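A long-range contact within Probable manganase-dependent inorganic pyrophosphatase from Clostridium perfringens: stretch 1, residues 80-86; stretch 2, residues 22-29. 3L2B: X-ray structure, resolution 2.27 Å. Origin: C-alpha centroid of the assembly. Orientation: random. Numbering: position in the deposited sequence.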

# COMPACT_ATOMS: atom_id res chain seq x y z
N ASP A 80 -14.30 11.43 -8.98
CA ASP A 80 -14.90 11.37 -7.62
C ASP A 80 -14.02 10.62 -6.60
O ASP A 80 -13.82 11.05 -5.45
CB ASP A 80 -16.28 10.69 -7.66
CG ASP A 80 -17.34 11.60 -8.27
OD1 ASP A 80 -17.28 12.82 -8.03
OD2 ASP A 80 -18.21 11.10 -9.02
N ASN A 81 -13.51 9.48 -7.04
CA ASN A 81 -12.70 8.63 -6.17
C ASN A 81 -11.42 9.34 -5.75
O ASN A 81 -11.06 9.34 -4.55
CB ASN A 81 -12.39 7.29 -6.85
CG ASN A 81 -13.54 6.32 -6.72
OD1 ASN A 81 -14.67 6.73 -6.48
ND2 ASN A 81 -13.26 5.04 -6.84
N ILE A 82 -10.80 9.98 -6.73
CA ILE A 82 -9.58 10.74 -6.52
C ILE A 82 -9.89 11.91 -5.60
O ILE A 82 -9.14 12.16 -4.63
CB ILE A 82 -8.97 11.26 -7.84
CG1 ILE A 82 -8.44 10.10 -8.69
CG2 ILE A 82 -7.81 12.19 -7.55
CD1 ILE A 82 -8.18 10.46 -10.17
N LEU A 83 -10.99 12.61 -5.86
CA LEU A 83 -11.37 13.74 -4.99
C LEU A 83 -11.52 13.29 -3.55
O LEU A 83 -11.01 13.94 -2.64
CB LEU A 83 -12.67 14.43 -5.44
CG LEU A 83 -12.58 15.36 -6.64
CD1 LEU A 83 -14.00 15.82 -7.08
CD2 LEU A 83 -11.67 16.55 -6.36
N ASP A 84 -12.19 12.17 -3.33
CA ASP A 84 -12.44 11.66 -1.97
C ASP A 84 -11.14 11.28 -1.28
O ASP A 84 -10.91 11.63 -0.14
CB ASP A 84 -13.33 10.42 -1.98
CG ASP A 84 -13.56 9.85 -0.57
OD1 ASP A 84 -14.37 10.43 0.18
OD2 ASP A 84 -12.93 8.83 -0.19
N THR A 85 -10.30 10.55 -2.01
CA THR A 85 -9.08 9.97 -1.46
C THR A 85 -8.09 11.06 -1.06
O THR A 85 -7.40 10.95 -0.08
CB THR A 85 -8.40 9.03 -2.49
OG1 THR A 85 -9.32 8.00 -2.86
CG2 THR A 85 -7.14 8.40 -1.89
N LEU A 86 -8.03 12.12 -1.85
CA LEU A 86 -7.08 13.21 -1.59
C LEU A 86 -7.74 14.35 -0.82
O LEU A 86 -7.16 15.41 -0.61
CB LEU A 86 -6.50 13.72 -2.91
CG LEU A 86 -5.68 12.69 -3.69
CD1 LEU A 86 -5.15 13.30 -5.01
CD2 LEU A 86 -4.53 12.17 -2.84
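Stretch 2 (22-29) PEVSLKMA

The most unusual feature of this contact is that one side-chain amide reaches past the start of a helix to hold the loop leading into it. Asn 81 ND2 donates to the backbone oxygen Glu 23 O at 2.7 Å, with an N-H...acceptor angle of 153°, and this is the single hydrogen bond between the two stretches. The short distance and the 153° angle, bent from linear but favourable, support the assignment. The same nitrogen lies 3.3 Å from Ser 25 N, but both atoms are donors, so that approach is packing and not a bond. Another hydrogen bond elsewhere in the structure also engages Asn 81 ND2.

The backbone of stretch 2 changes character along its length. Glu 23 has phi/psi of -91/-9°, whereas Val 24 (-62/138°) and Ser 25 (-71/155°) are extended; from Leu 26 to Ala 29 the angles are helical, and the helix runs on beyond the stretch. Ser 25 occupies the N-cap. Its side chain, with chi1 at 70° (p), accepts from Met 28 N, the distance from Met 28 N to Ser 25 OG being 3.0 Å and the angle 165°, so a backbone NH of the first turn is satisfied by the cap. The first main-chain helical bond, from Ala 29 N to Ser 25 O, measures 2.9 Å.

Stretch 1 is the end of a helix, helical through Thr 85; Leu 86, at -97/7°, is the first residue to leave helical angles. Direction follows from the register. Asn 81 CA is 5.7 Å from Ser 25 CA, and Thr 85 CA is 6.7 Å from Lys 27 CA, so both chains advance in the same sense across the contact. The contacting residues Asn 81, Asp 84 and Thr 85 have the spacing expected for one side of a helix, while the CA-to-CB bonds of Ile 82 and Leu 86 point away.

Around the cap the packing is close. Asn 81 ND2 is 3.6 Å from Ser 25 CB, and Asn 81 OD1 is 4.1 Å from Met 28 CE. One turn later, Asp 84 (chi1 178°, t) brings OD2 to 3.5 Å from Lys 27 CD and to 4.0 Å from Met 28 CG. Its charge pairing is looser: Asp 84 OD2 to Lys 27 NZ is 3.9 Å, a long salt bridge, so the carboxylate lies nearer the lysine's aliphatic chain than its ammonium group.

Thr 85 contributes by packing across the interface, since Thr 85 OG1 is 4.4 Å from both Ser 25 CB and Lys 27 CB. Its hydroxyl is turned back to its own helix, donating to Asn 81 O at 2.8 Å from Thr 85 OG1. Glu 23 takes part through its main chain: its side chain leads away and comes no nearer than 5.5 Å. Together the two stretches bury 317 Å², a modest area, summed over both sides, that includes one short hydrogen bond and a capped helix start.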

# COMPACT_ATOMS: atom_id res chain seq x y z
N PRO A 22 -18.90 -1.67 -7.68
CA PRO A 22 -17.56 -1.91 -8.26
C PRO A 22 -16.66 -0.68 -8.40
O PRO A 22 -15.41 -0.81 -8.55
CB PRO A 22 -17.86 -2.48 -9.66
CG PRO A 22 -19.30 -2.10 -9.97
CD PRO A 22 -20.00 -1.85 -8.66
N GLU A 23 -17.29 0.49 -8.38
CA GLU A 23 -16.61 1.76 -8.64
C GLU A 23 -16.08 2.37 -7.35
O GLU A 23 -15.35 3.36 -7.36
CB GLU A 23 -17.52 2.75 -9.37
CG GLU A 23 -18.65 3.35 -8.52
CD GLU A 23 -19.97 2.55 -8.54
OE1 GLU A 23 -20.08 1.52 -9.26
OE2 GLU A 23 -20.90 2.99 -7.82
N VAL A 24 -16.48 1.77 -6.24
CA VAL A 24 -16.11 2.24 -4.91
C VAL A 24 -14.58 2.19 -4.74
O VAL A 24 -13.94 1.25 -5.19
CB VAL A 24 -16.78 1.37 -3.83
CG1 VAL A 24 -16.06 1.51 -2.53
CG2 VAL A 24 -18.29 1.73 -3.67
N SER A 25 -14.01 3.22 -4.14
CA SER A 25 -12.53 3.32 -3.98
C SER A 25 -11.98 2.31 -2.98
O SER A 25 -12.68 1.91 -2.05
CB SER A 25 -12.11 4.70 -3.49
OG SER A 25 -12.51 4.86 -2.15
N LEU A 26 -10.71 1.97 -3.15
CA LEU A 26 -10.00 1.09 -2.17
C LEU A 26 -10.04 1.65 -0.78
O LEU A 26 -10.13 0.91 0.21
CB LEU A 26 -8.56 0.90 -2.55
CG LEU A 26 -8.31 0.10 -3.82
CD1 LEU A 26 -6.79 -0.17 -3.97
CD2 LEU A 26 -9.13 -1.17 -3.84
N LYS A 27 -9.99 2.97 -0.70
CA LYS A 27 -10.02 3.65 0.60
C LYS A 27 -11.33 3.39 1.32
O LYS A 27 -11.36 3.06 2.51
CB LYS A 27 -9.88 5.16 0.41
CG LYS A 27 -9.63 5.92 1.70
CD LYS A 27 -10.42 7.23 1.73
CE LYS A 27 -9.98 8.13 2.88
NZ LYS A 27 -10.92 9.30 3.08
N MET A 28 -12.42 3.63 0.60
CA MET A 28 -13.78 3.44 1.14
C MET A 28 -14.05 2.00 1.45
O MET A 28 -14.75 1.68 2.39
CB MET A 28 -14.86 3.94 0.17
CG MET A 28 -15.01 5.48 0.07
SD MET A 28 -16.40 6.00 -1.02
CE MET A 28 -15.74 5.76 -2.69
N ALA A 29 -13.49 1.12 0.62
CA ALA A 29 -13.72 -0.31 0.77
C ALA A 29 -13.10 -0.72 2.10
O ALA A 29 -13.73 -1.39 2.92
CB ALA A 29 -13.13 -1.12 -0.41